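Local atomic coordinates of aminoglycoside 6-adenylyltransferase (Bacillus subtilis, PDB entry 2PBE), a protein that transfers the nucleoside monophosphate of ATP or GTP to the 6-hydroxyl of streptomycin and so mediates bacterial resistance to this antibiotic. Residues S48-T52 against I109-Y115; L229-Y233 against S244-C248; N19-I23 against E55-E59. All blocks are in the same frame, centred on the assembly; numbering follows the deposited sequence.

Contacts 1 and 3 lie together in the N-terminal part of the chain, with centres about 13 Å apart. Strand 45-51 of contact 1 is followed in the chain by helix 54-58 of contact 3, and their segments alternate. They touch directly: Thr52 N lies 2.9 Å from Arg22 O, a probable hydrogen bond, and Val51 CG1 packs 3.6 Å from Phe57 CE2. Both tie flanking elements to neighbouring strands, 45-51 and 23-28, of one mixed sheet, consistent with a nucleotidyltransferase fold. Contact 2 comes later, on the opposite side of the chain's centre, about 40 Å from the other two between centres. It fixes a turn within the separate helical part.

Contact 1: S48-T52 against I109-Y115; sequences SYFVT and IREAEDY
Phe50 is the apolar centre. Its CA-to-CB bond points toward 109-115, and its side chain is an m rotamer (chi1 -73°). Phe50 CB lies 3.7 Å from Ile109 CD1, and Phe50 CD1 lies 4.0 Å from Ala112 CB. The Phe50 edge meets the face of Tyr115 in a T-shaped stack. The centroids are 5.2 Å apart, the planes stand at 80°, and Phe50 CZ is 3.8 Å from Tyr115 CG. Tyr115 has a t rotamer (chi1 -175°). Farther out, Thr52 CA lies 4.0 Å from Ile109 CG2.

Residues 48-51 are extended; Thr52 leaves the strand with phi/psi -82/-52. Ile109 and Arg110 form a short 3-10 segment, Glu111 is the N-cap, and a helix starts at Ala112. The closest CA pair is Phe50 and Ile109, at 4.6 Å. The polar edge is one backbone hydrogen bond, Ile109 N to Val51 O at 2.7 Å, with an N-H...O angle of 153°. Ala112 N to Ile109 O (3.2 Å) closes the 3-10 turn; Tyr115 N to Glu111 O (3.1 Å) belongs to the first turn of the helix.

This is helix-on-sheet packing across two parallel neighbours: the end of strand 45-51 meets the strand-to-helix turn after strand 101-108. Strand 23-28 flanks strand 45-51 antiparallel on its other side. Phe50 also touches Leu25, Thr27 and Ile107. Tyr115 also touches Ile107, so helix 112-117 lies against the sheet through this aromatic pair.

Contact 2: L229-Y233 against S244-C248; sequences LMSTY and SLFTC
Segment 229-233 runs from the last part of helix 223-230 into a type I beta turn, Met230 to Tyr233. The other segment, 244-248, is regular helix within 238-263. This is a helix-to-helix connection in the C-terminal helical part, where the turn packs on the helix that follows it. Ser231 and Thr232 keep near-helical angles (phi/psi -67/-8 and -86/-1). Tyr233 turns extended (-105/134). Tyr233 N to Met230 O (2.9 Å) closes the turn; just before it, Thr232 N bonds to Leu229 O (3.0 Å). In the helix, Cys248 N bonds to Ser244 O (3.1 Å). The closest CA pair is Thr232 and Ser244, at 4.8 Å.

Thr232 lies at the centre of the contact. Its p rotamer (chi1 71°) brings Thr232 OG1 within 2.6 Å of Leu229 O, to which it donates a hydrogen bond. Thr232 OG1 is also hydrogen-bonded to Arg189 of helix 177-204. The methyl group faces the helix: Thr232 CG2 is 3.9 Å from Thr247 CG2. Thr232 CB is 4.0 Å from Cys248 SG. Thr247, an m rotamer, points toward the turn, and its CG2 also lies 3.6 Å from Ser231 O. The hydroxyls of Ser231 and Thr247 are hydrogen-bonded to Glu228 O and Lys243 O.

Leu184 of helix 177-204 packs on Ser244 and Cys248. Ser244 OG is hydrogen-bonded to Ser234 OG. The same Ser244 OG lies 3.2 Å from Thr232 O, at best a weak hydrogen bond.

Contact 3: N19-I23 against E55-E59; sequences NDERI and ESFKE
Arg22 makes the main polar links. Arg22 NH1 forms a salt bridge with Asp20 OD1 at 2.9 Å, within its own segment. Across the contact, Arg22 NH2 donates to Ser56 OG at 3.2 Å (N-H...O angle 149°). A weak bond joins Arg22 NE to the same Ser56 OG at 3.3 Å. Ser56 OG lies near the guanidinium plane and Ser56 has a t rotamer (chi1 -165°). The guanidinium face is therefore available to Phe57. It lies flat on the ring, with centres 3.6 Å apart and planes at 19°. This is a cation-pi stack: Arg22 CZ sits 3.6 Å from the Phe57 ring centroid, 18° off the ring normal. Arg22 has chi1 -53° (m); chi2 113° and chi3 114° are between wells.

Segment 19-23 links helix 6-19 to strand 23-28. Asp20 leaves helical angles (phi/psi -92/119) and begins a type I beta turn ending at Ile23, with Ile23 N bonded to Asp20 O (3.1 Å). Asp20 OD2 accepts from Arg22 N (3.0 Å), which makes an Asx turn, although the OD2 place is less sure. Segment 55-59 includes most of the short, weakly bonded helix 54-58. It follows strand 45-51, antiparallel neighbour of 23-28 in the mixed sheet; the contact joins the two connections. The closest CA atoms, those of Arg22 and Ser56, are 8.7 Å apart, so side chains bridge the gap.

Phe57 has an m rotamer (chi1 -70°) that brings its ring to the turn. Ile23 CG1 approaches Phe57 CZ at 4.1 Å. Val51 of strand 45-51 touches both Ile23 and Phe57, and Trp63 meets Phe57 edge-to-face. Ile23 also packs on Phe16 and Ala17 of helix 6-19.

Contact 1: S48-T52 against I109-Y115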
ATOM      1  N   SER A  48      -3.135 -15.477   4.410  1.00 33.24           N
ATOM      2  CA  SER A  48      -3.622 -15.758   5.757  1.00 31.09           C
ATOM      3  C   SER A  48      -4.410 -14.554   6.253  1.00 29.84           C
ATOM      4  O   SER A  48      -3.900 -13.428   6.256  1.00 29.30           O
ATOM      5  CB  SER A  48      -2.463 -15.997   6.734  1.00 31.19           C
ATOM      6  OG  SER A  48      -1.759 -17.182   6.450  1.00 31.33           O
ATOM      7  N   TYR A  49      -5.648 -14.795   6.669  1.00 27.91           N
ATOM      8  CA  TYR A  49      -6.501 -13.742   7.213  1.00 25.56           C
ATOM      9  C   TYR A  49      -6.671 -13.977   8.704  1.00 25.87           C
ATOM     10  O   TYR A  49      -7.154 -15.033   9.116  1.00 25.98           O
ATOM     11  CB  TYR A  49      -7.905 -13.771   6.597  1.00 24.35           C
ATOM     12  CG  TYR A  49      -8.041 -13.426   5.127  1.00 23.16           C
ATOM     13  CD1 TYR A  49      -7.237 -12.416   4.531  1.00 22.82           C
ATOM     14  CD2 TYR A  49      -9.070 -14.021   4.350  1.00 21.36           C
ATOM     15  CE1 TYR A  49      -7.468 -12.002   3.186  1.00 23.04           C
ATOM     16  CE2 TYR A  49      -9.309 -13.618   3.010  1.00 22.32           C
ATOM     17  CZ  TYR A  49      -8.509 -12.604   2.433  1.00 23.88           C
ATOM     18  OH  TYR A  49      -8.762 -12.190   1.132  1.00 26.20           O
ATOM     19  N   PHE A  50      -6.266 -13.005   9.519  1.00 25.65           N
ATOM     20  CA  PHE A  50      -6.431 -13.141  10.967  1.00 25.95           C
ATOM     21  C   PHE A  50      -7.781 -12.516  11.209  1.00 26.59           C
ATOM     22  O   PHE A  50      -7.973 -11.328  10.933  1.00 28.77           O
ATOM     23  CB  PHE A  50      -5.325 -12.406  11.707  1.00 27.10           C
ATOM     24  CG  PHE A  50      -4.014 -13.095  11.634  1.00 29.44           C
ATOM     25  CD1 PHE A  50      -3.564 -13.879  12.700  1.00 31.95           C
ATOM     26  CD2 PHE A  50      -3.245 -13.033  10.461  1.00 31.00           C
ATOM     27  CE1 PHE A  50      -2.353 -14.616  12.604  1.00 31.97           C
ATOM     28  CE2 PHE A  50      -2.028 -13.765  10.340  1.00 31.43           C
ATOM     29  CZ  PHE A  50      -1.585 -14.560  11.420  1.00 31.64           C
ATOM     30  N   VAL A  51      -8.707 -13.314  11.717  1.00 25.75           N
ATOM     31  CA  VAL A  51     -10.066 -12.860  11.915  1.00 27.85           C
ATOM     32  C   VAL A  51     -10.565 -12.878  13.353  1.00 30.34           C
ATOM     33  O   VAL A  51      -9.947 -13.456  14.236  1.00 30.91           O
ATOM     34  CB  VAL A  51     -11.020 -13.701  11.039  1.00 27.69           C
ATOM     35  CG1 VAL A  51     -10.486 -13.766   9.628  1.00 26.15           C
ATOM     36  CG2 VAL A  51     -11.155 -15.114  11.599  1.00 24.86           C
ATOM     37  N   THR A  52     -11.710 -12.249  13.567  1.00 32.40           N
ATOM     38  CA  THR A  52     -12.297 -12.207  14.895  1.00 35.17           C
ATOM     39  C   THR A  52     -13.078 -13.503  15.163  1.00 38.11           C
ATOM     40  O   THR A  52     -12.843 -14.167  16.185  1.00 40.64           O
ATOM     41  CB  THR A  52     -13.244 -10.995  15.038  1.00 33.79           C
ATOM     42  OG1 THR A  52     -14.171 -10.991  13.947  1.00 32.85           O
ATOM     43  CG2 THR A  52     -12.457  -9.702  15.046  1.00 32.09           C
ATOM     44  N   ILE A 109      -7.526 -14.067  15.334  1.00 33.42           N
ATOM     45  CA  ILE A 109      -6.774 -12.845  15.563  1.00 35.81           C
ATOM     46  C   ILE A 109      -6.008 -12.849  16.877  1.00 39.18           C
ATOM     47  O   ILE A 109      -4.917 -12.283  16.977  1.00 39.62           O
ATOM     48  CB  ILE A 109      -7.710 -11.625  15.517  1.00 33.95           C
ATOM     49  CG1 ILE A 109      -6.903 -10.343  15.657  1.00 32.39           C
ATOM     50  CG2 ILE A 109      -8.730 -11.698  16.633  1.00 32.58           C
ATOM     51  CD1 ILE A 109      -5.894 -10.149  14.557  1.00 33.86           C
ATOM     52  N   ARG A 110      -6.586 -13.493  17.881  1.00 42.30           N
ATOM     53  CA  ARG A 110      -5.966 -13.576  19.187  1.00 44.98           C
ATOM     54  C   ARG A 110      -4.597 -14.269  19.142  1.00 44.83           C
ATOM     55  O   ARG A 110      -3.790 -14.102  20.053  1.00 44.85           O
ATOM     56  CB  ARG A 110      -6.906 -14.323  20.151  1.00 48.58           C
ATOM     57  CG  ARG A 110      -6.319 -14.607  21.537  1.00 56.36           C
ATOM     58  CD  ARG A 110      -5.792 -13.337  22.237  1.00 61.77           C
ATOM     59  NE  ARG A 110      -5.557 -13.562  23.664  1.00 66.98           N
ATOM     60  CZ  ARG A 110      -6.529 -13.725  24.558  1.00 69.58           C
ATOM     61  NH1 ARG A 110      -7.799 -13.680  24.178  1.00 70.74           N
ATOM     62  NH2 ARG A 110      -6.232 -13.956  25.832  1.00 70.53           N
ATOM     63  N   GLU A 111      -4.322 -15.019  18.076  1.00 44.48           N
ATOM     64  CA  GLU A 111      -3.069 -15.772  17.965  1.00 45.25           C
ATOM     65  C   GLU A 111      -2.004 -15.154  17.067  1.00 46.37           C
ATOM     66  O   GLU A 111      -1.049 -15.831  16.674  1.00 46.46           O
ATOM     67  CB  GLU A 111      -3.371 -17.193  17.480  1.00 45.92           C
ATOM     68  CG  GLU A 111      -4.547 -17.827  18.226  1.00 48.32           C
ATOM     69  CD  GLU A 111      -4.669 -19.308  17.976  1.00 48.11           C
ATOM     70  OE1 GLU A 111      -3.621 -19.977  18.007  1.00 49.71           O
ATOM     71  OE2 GLU A 111      -5.791 -19.817  17.768  1.00 48.18           O
ATOM     72  N   ALA A 112      -2.174 -13.875  16.747  1.00 47.78           N
ATOM     73  CA  ALA A 112      -1.242 -13.155  15.891  1.00 50.36           C
ATOM     74  C   ALA A 112       0.114 -13.010  16.560  1.00 52.52           C
ATOM     75  O   ALA A 112       1.150 -13.307  15.963  1.00 53.08           O
ATOM     76  CB  ALA A 112      -1.806 -11.772  15.553  1.00 50.20           C
ATOM     77  N   GLU A 113       0.096 -12.538  17.803  1.00 55.04           N
ATOM     78  CA  GLU A 113       1.292 -12.355  18.606  1.00 58.08           C
ATOM     79  C   GLU A 113       2.144 -13.624  18.613  1.00 58.62           C
ATOM     80  O   GLU A 113       3.318 -13.579  18.272  1.00 57.47           O
ATOM     81  CB  GLU A 113       0.898 -11.989  20.042  1.00 60.73           C
ATOM     82  CG  GLU A 113      -0.220 -10.945  20.177  1.00 65.36           C
ATOM     83  CD  GLU A 113      -1.631 -11.530  19.980  1.00 68.16           C
ATOM     84  OE1 GLU A 113      -2.112 -11.596  18.826  1.00 68.70           O
ATOM     85  OE2 GLU A 113      -2.253 -11.940  20.995  1.00 70.15           O
ATOM     86  N   ASP A 114       1.528 -14.748  18.993  1.00 60.80           N
ATOM     87  CA  ASP A 114       2.227 -16.031  19.045  1.00 63.56           C
ATOM     88  C   ASP A 114       2.842 -16.281  17.679  1.00 65.20           C
ATOM     89  O   ASP A 114       4.026 -16.591  17.558  1.00 66.22           O
ATOM     90  CB  ASP A 114       1.274 -17.202  19.356  1.00 63.96           C
ATOM     91  CG  ASP A 114       0.642 -17.128  20.742  1.00 64.87           C
ATOM     92  OD1 ASP A 114       1.388 -16.876  21.720  1.00 65.10           O
ATOM     93  OD2 ASP A 114      -0.592 -17.349  20.867  1.00 64.57           O
ATOM     94  N   TYR A 115       2.003 -16.140  16.658  1.00 66.34           N
ATOM     95  CA  TYR A 115       2.385 -16.348  15.261  1.00 67.14           C
ATOM     96  C   TYR A 115       3.616 -15.551  14.861  1.00 68.61           C
ATOM     97  O   TYR A 115       4.607 -16.139  14.405  1.00 68.99           O
ATOM     98  CB  TYR A 115       1.228 -15.943  14.359  1.00 65.24           C
ATOM     99  CG  TYR A 115       1.466 -16.218  12.885  1.00 62.77           C
ATOM    100  CD1 TYR A 115       1.018 -17.424  12.284  1.00 62.17           C
ATOM    101  CD2 TYR A 115       2.099 -15.247  12.060  1.00 61.94           C
ATOM    102  CE1 TYR A 115       1.176 -17.649  10.880  1.00 61.55           C
ATOM    103  CE2 TYR A 115       2.277 -15.461  10.672  1.00 60.09           C
ATOM    104  CZ  TYR A 115       1.809 -16.648  10.081  1.00 60.82           C
ATOM    105  OH  TYR A 115       1.923 -16.766   8.711  1.00 59.92           O
TER

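Contact 2: L229-Y233 against S244-C248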
ATOM      1  N   LEU A 229      -3.069  11.696  -8.766  1.00 35.15           N
ATOM      2  CA  LEU A 229      -1.780  11.057  -8.920  1.00 35.61           C
ATOM      3  C   LEU A 229      -1.523  10.855 -10.401  1.00 36.05           C
ATOM      4  O   LEU A 229      -0.401  11.016 -10.866  1.00 35.93           O
ATOM      5  CB  LEU A 229      -1.747   9.719  -8.199  1.00 35.66           C
ATOM      6  CG  LEU A 229      -0.409   9.012  -8.375  1.00 37.44           C
ATOM      7  CD1 LEU A 229       0.735   9.791  -7.704  1.00 39.60           C
ATOM      8  CD2 LEU A 229      -0.525   7.633  -7.791  1.00 38.76           C
HETATM    9  N   MSE A 230      -2.574  10.514 -11.135  1.00 36.75           N
HETATM   10  CA  MSE A 230      -2.432  10.318 -12.569  1.00 39.03           C
HETATM   11  C   MSE A 230      -1.984  11.620 -13.213  1.00 37.19           C
HETATM   12  O   MSE A 230      -1.177  11.619 -14.140  1.00 37.18           O
HETATM   13  CB  MSE A 230      -3.749   9.856 -13.222  1.00 43.29           C
HETATM   14  CG  MSE A 230      -4.031   8.354 -13.102  1.00 50.15           C
HETATM   15 SE   MSE A 230      -2.485   7.189 -13.486  1.00 61.14          SE
HETATM   16  CE  MSE A 230      -1.900   6.787 -11.673  1.00 56.98           C
ATOM     17  N   SER A 231      -2.489  12.744 -12.712  1.00 36.51           N
ATOM     18  CA  SER A 231      -2.138  14.033 -13.287  1.00 35.83           C
ATOM     19  C   SER A 231      -0.685  14.405 -13.073  1.00 35.66           C
ATOM     20  O   SER A 231      -0.226  15.399 -13.630  1.00 35.97           O
ATOM     21  CB  SER A 231      -3.050  15.144 -12.756  1.00 34.58           C
ATOM     22  OG  SER A 231      -2.835  15.382 -11.386  1.00 33.93           O
ATOM     23  N   THR A 232       0.039  13.620 -12.279  1.00 34.63           N
ATOM     24  CA  THR A 232       1.454  13.919 -12.064  1.00 35.76           C
ATOM     25  C   THR A 232       2.266  13.293 -13.177  1.00 37.48           C
ATOM     26  O   THR A 232       3.486  13.398 -13.200  1.00 38.49           O
ATOM     27  CB  THR A 232       1.979  13.358 -10.758  1.00 35.07           C
ATOM     28  OG1 THR A 232       2.070  11.933 -10.861  1.00 36.01           O
ATOM     29  CG2 THR A 232       1.064  13.751  -9.620  1.00 34.88           C
ATOM     30  N   TYR A 233       1.593  12.603 -14.081  1.00 38.60           N
ATOM     31  CA  TYR A 233       2.266  11.983 -15.209  1.00 39.68           C
ATOM     32  C   TYR A 233       1.943  12.850 -16.401  1.00 43.12           C
ATOM     33  O   TYR A 233       0.803  13.249 -16.565  1.00 44.27           O
ATOM     34  CB  TYR A 233       1.707  10.581 -15.412  1.00 35.20           C
ATOM     35  CG  TYR A 233       2.188   9.608 -14.372  1.00 31.51           C
ATOM     36  CD1 TYR A 233       3.450   8.998 -14.500  1.00 29.99           C
ATOM     37  CD2 TYR A 233       1.396   9.293 -13.237  1.00 31.77           C
ATOM     38  CE1 TYR A 233       3.930   8.082 -13.526  1.00 29.78           C
ATOM     39  CE2 TYR A 233       1.865   8.374 -12.243  1.00 31.80           C
ATOM     40  CZ  TYR A 233       3.144   7.776 -12.399  1.00 30.96           C
ATOM     41  OH  TYR A 233       3.654   6.914 -11.444  1.00 33.27           O
ATOM     42  N   SER A 244       4.729  18.335 -14.483  1.00 29.35           N
ATOM     43  CA  SER A 244       4.628  17.166 -13.620  1.00 30.41           C
ATOM     44  C   SER A 244       5.168  17.488 -12.229  1.00 30.08           C
ATOM     45  O   SER A 244       4.550  17.151 -11.230  1.00 30.08           O
ATOM     46  CB  SER A 244       5.423  15.999 -14.202  1.00 30.71           C
ATOM     47  OG  SER A 244       4.768  15.433 -15.322  1.00 32.74           O
ATOM     48  N   LEU A 245       6.325  18.147 -12.180  1.00 30.23           N
ATOM     49  CA  LEU A 245       6.971  18.506 -10.913  1.00 28.92           C
ATOM     50  C   LEU A 245       6.148  19.468 -10.084  1.00 28.25           C
ATOM     51  O   LEU A 245       5.967  19.270  -8.881  1.00 26.30           O
ATOM     52  CB  LEU A 245       8.345  19.128 -11.177  1.00 29.80           C
ATOM     53  CG  LEU A 245       9.079  19.555  -9.901  1.00 30.99           C
ATOM     54  CD1 LEU A 245       9.483  18.335  -9.085  1.00 30.64           C
ATOM     55  CD2 LEU A 245      10.301  20.364 -10.287  1.00 33.04           C
ATOM     56  N   PHE A 246       5.673  20.532 -10.719  1.00 27.96           N
ATOM     57  CA  PHE A 246       4.865  21.490  -9.987  1.00 28.00           C
ATOM     58  C   PHE A 246       3.586  20.837  -9.500  1.00 27.94           C
ATOM     59  O   PHE A 246       3.074  21.201  -8.444  1.00 28.16           O
ATOM     60  CB  PHE A 246       4.538  22.711 -10.838  1.00 28.71           C
ATOM     61  CG  PHE A 246       5.740  23.543 -11.200  1.00 31.03           C
ATOM     62  CD1 PHE A 246       6.855  23.637 -10.336  1.00 30.14           C
ATOM     63  CD2 PHE A 246       5.741  24.287 -12.389  1.00 31.45           C
ATOM     64  CE1 PHE A 246       7.964  24.475 -10.667  1.00 31.43           C
ATOM     65  CE2 PHE A 246       6.832  25.128 -12.738  1.00 31.97           C
ATOM     66  CZ  PHE A 246       7.947  25.220 -11.873  1.00 32.09           C
ATOM     67  N   THR A 247       3.083  19.876 -10.267  1.00 26.46           N
ATOM     68  CA  THR A 247       1.864  19.167  -9.889  1.00 26.60           C
ATOM     69  C   THR A 247       2.134  18.378  -8.599  1.00 26.69           C
ATOM     70  O   THR A 247       1.301  18.371  -7.701  1.00 27.71           O
ATOM     71  CB  THR A 247       1.372  18.259 -11.055  1.00 27.12           C
ATOM     72  OG1 THR A 247       0.971  19.095 -12.148  1.00 26.65           O
ATOM     73  CG2 THR A 247       0.179  17.377 -10.630  1.00 23.63           C
ATOM     74  N   CYS A 248       3.296  17.736  -8.510  1.00 26.07           N
ATOM     75  CA  CYS A 248       3.676  17.006  -7.306  1.00 26.31           C
ATOM     76  C   CYS A 248       3.775  18.000  -6.146  1.00 26.65           C
ATOM     77  O   CYS A 248       3.414  17.691  -5.010  1.00 25.28           O
ATOM     78  CB  CYS A 248       5.017  16.314  -7.503  1.00 28.29           C
ATOM     79  SG  CYS A 248       4.959  14.984  -8.732  1.00 34.02           S
TER

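Contact 3: N19-I23 against E55-E59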
ATOM      1  N   ASN A  19     -12.785  -4.797   3.082  1.00 27.83           N
ATOM      2  CA  ASN A  19     -14.205  -4.603   3.328  1.00 27.76           C
ATOM      3  C   ASN A  19     -14.810  -5.503   4.370  1.00 28.90           C
ATOM      4  O   ASN A  19     -15.904  -5.224   4.849  1.00 31.74           O
ATOM      5  CB  ASN A  19     -14.979  -4.758   2.028  1.00 26.86           C
ATOM      6  CG  ASN A  19     -14.498  -3.817   0.961  1.00 24.59           C
ATOM      7  OD1 ASN A  19     -14.226  -2.650   1.227  1.00 23.86           O
ATOM      8  ND2 ASN A  19     -14.406  -4.311  -0.265  1.00 25.02           N
ATOM      9  N   ASP A  20     -14.113  -6.572   4.737  1.00 29.71           N
ATOM     10  CA  ASP A  20     -14.663  -7.471   5.735  1.00 29.35           C
ATOM     11  C   ASP A  20     -14.227  -7.129   7.157  1.00 29.67           C
ATOM     12  O   ASP A  20     -13.040  -7.149   7.494  1.00 28.91           O
ATOM     13  CB  ASP A  20     -14.319  -8.912   5.401  1.00 29.61           C
ATOM     14  CG  ASP A  20     -15.318  -9.873   5.985  1.00 31.56           C
ATOM     15  OD1 ASP A  20     -15.945 -10.653   5.237  1.00 32.27           O
ATOM     16  OD2 ASP A  20     -15.486  -9.831   7.211  1.00 32.42           O
ATOM     17  N   GLU A  21     -15.222  -6.816   7.982  1.00 30.78           N
ATOM     18  CA  GLU A  21     -15.023  -6.430   9.374  1.00 32.19           C
ATOM     19  C   GLU A  21     -14.437  -7.505  10.276  1.00 32.83           C
ATOM     20  O   GLU A  21     -13.884  -7.182  11.324  1.00 34.41           O
ATOM     21  CB  GLU A  21     -16.339  -5.905   9.964  1.00 33.43           C
ATOM     22  CG  GLU A  21     -16.704  -4.494   9.445  1.00 36.69           C
ATOM     23  CD  GLU A  21     -17.855  -3.835  10.185  1.00 37.33           C
ATOM     24  OE1 GLU A  21     -17.871  -3.908  11.431  1.00 40.96           O
ATOM     25  OE2 GLU A  21     -18.732  -3.224   9.527  1.00 38.61           O
ATOM     26  N   ARG A  22     -14.546  -8.782   9.899  1.00 31.38           N
ATOM     27  CA  ARG A  22     -13.969  -9.830  10.737  1.00 30.38           C
ATOM     28  C   ARG A  22     -12.467  -9.933  10.470  1.00 30.31           C
ATOM     29  O   ARG A  22     -11.708 -10.375  11.339  1.00 31.03           O
ATOM     30  CB  ARG A  22     -14.605 -11.204  10.471  1.00 29.95           C
ATOM     31  CG  ARG A  22     -16.114 -11.272  10.549  1.00 27.87           C
ATOM     32  CD  ARG A  22     -16.661 -11.550   9.170  1.00 30.08           C
ATOM     33  NE  ARG A  22     -17.313 -12.843   9.026  1.00 30.87           N
ATOM     34  CZ  ARG A  22     -17.626 -13.393   7.857  1.00 31.12           C
ATOM     35  NH1 ARG A  22     -17.334 -12.767   6.716  1.00 27.50           N
ATOM     36  NH2 ARG A  22     -18.260 -14.568   7.829  1.00 30.78           N
ATOM     37  N   ILE A  23     -12.034  -9.532   9.278  1.00 29.08           N
ATOM     38  CA  ILE A  23     -10.616  -9.618   8.947  1.00 29.05           C
ATOM     39  C   ILE A  23      -9.867  -8.399   9.464  1.00 28.95           C
ATOM     40  O   ILE A  23     -10.110  -7.276   9.031  1.00 27.23           O
ATOM     41  CB  ILE A  23     -10.393  -9.770   7.437  1.00 28.09           C
ATOM     42  CG1 ILE A  23     -11.159 -10.995   6.926  1.00 26.71           C
ATOM     43  CG2 ILE A  23      -8.909  -9.987   7.147  1.00 27.31           C
ATOM     44  CD1 ILE A  23     -11.150 -11.127   5.428  1.00 26.29           C
ATOM     45  N   GLU A  55     -15.471 -19.296  13.256  1.00 42.69           N
ATOM     46  CA  GLU A  55     -16.699 -20.070  12.994  1.00 42.76           C
ATOM     47  C   GLU A  55     -17.669 -19.365  12.025  1.00 42.56           C
ATOM     48  O   GLU A  55     -18.448 -20.023  11.307  1.00 41.74           O
ATOM     49  CB  GLU A  55     -17.427 -20.362  14.310  1.00 44.39           C
ATOM     50  CG  GLU A  55     -16.669 -21.284  15.264  1.00 47.36           C
ATOM     51  CD  GLU A  55     -16.290 -22.629  14.613  1.00 49.38           C
ATOM     52  OE1 GLU A  55     -15.079 -22.951  14.580  1.00 50.75           O
ATOM     53  OE2 GLU A  55     -17.196 -23.364  14.139  1.00 48.43           O
ATOM     54  N   SER A  56     -17.618 -18.032  12.028  1.00 42.38           N
ATOM     55  CA  SER A  56     -18.475 -17.209  11.177  1.00 41.89           C
ATOM     56  C   SER A  56     -18.280 -17.582   9.717  1.00 41.59           C
ATOM     57  O   SER A  56     -19.233 -17.753   8.943  1.00 43.23           O
ATOM     58  CB  SER A  56     -18.127 -15.732  11.383  1.00 41.85           C
ATOM     59  OG  SER A  56     -19.141 -14.899  10.860  1.00 43.10           O
ATOM     60  N   PHE A  57     -17.021 -17.716   9.344  1.00 39.55           N
ATOM     61  CA  PHE A  57     -16.680 -18.061   7.983  1.00 38.16           C
ATOM     62  C   PHE A  57     -17.098 -19.483   7.686  1.00 38.67           C
ATOM     63  O   PHE A  57     -17.458 -19.814   6.565  1.00 38.37           O
ATOM     64  CB  PHE A  57     -15.182 -17.884   7.781  1.00 36.31           C
ATOM     65  CG  PHE A  57     -14.746 -16.451   7.783  1.00 35.32           C
ATOM     66  CD1 PHE A  57     -14.843 -15.678   6.611  1.00 34.25           C
ATOM     67  CD2 PHE A  57     -14.294 -15.846   8.966  1.00 34.65           C
ATOM     68  CE1 PHE A  57     -14.503 -14.305   6.608  1.00 34.39           C
ATOM     69  CE2 PHE A  57     -13.948 -14.470   8.990  1.00 35.43           C
ATOM     70  CZ  PHE A  57     -14.055 -13.693   7.811  1.00 35.48           C
ATOM     71  N   LYS A  58     -17.059 -20.326   8.717  1.00 40.72           N
ATOM     72  CA  LYS A  58     -17.421 -21.734   8.579  1.00 41.31           C
ATOM     73  C   LYS A  58     -18.909 -22.021   8.411  1.00 41.53           C
ATOM     74  O   LYS A  58     -19.262 -23.165   8.135  1.00 41.52           O
ATOM     75  CB  LYS A  58     -16.877 -22.542   9.767  1.00 40.34           C
ATOM     76  CG  LYS A  58     -15.361 -22.518   9.865  1.00 40.79           C
ATOM     77  CD  LYS A  58     -14.792 -23.835  10.377  1.00 41.22           C
ATOM     78  CE  LYS A  58     -15.180 -24.131  11.810  1.00 42.31           C
ATOM     79  NZ  LYS A  58     -14.836 -25.526  12.235  1.00 41.54           N
ATOM     80  N   GLU A  59     -19.779 -21.024   8.581  1.00 42.30           N
ATOM     81  CA  GLU A  59     -21.226 -21.236   8.415  1.00 43.93           C
ATOM     82  C   GLU A  59     -21.488 -21.988   7.096  1.00 42.88           C
ATOM     83  O   GLU A  59     -22.206 -22.995   7.075  1.00 42.99           O
ATOM     84  CB  GLU A  59     -21.978 -19.894   8.416  1.00 47.25           C
ATOM     85  CG  GLU A  59     -23.032 -19.786   9.512  1.00 51.84           C
ATOM     86  CD  GLU A  59     -22.675 -18.777  10.604  1.00 56.34           C
ATOM     87  OE1 GLU A  59     -22.910 -17.554  10.398  1.00 57.52           O
ATOM     88  OE2 GLU A  59     -22.148 -19.206  11.662  1.00 58.11           O
TER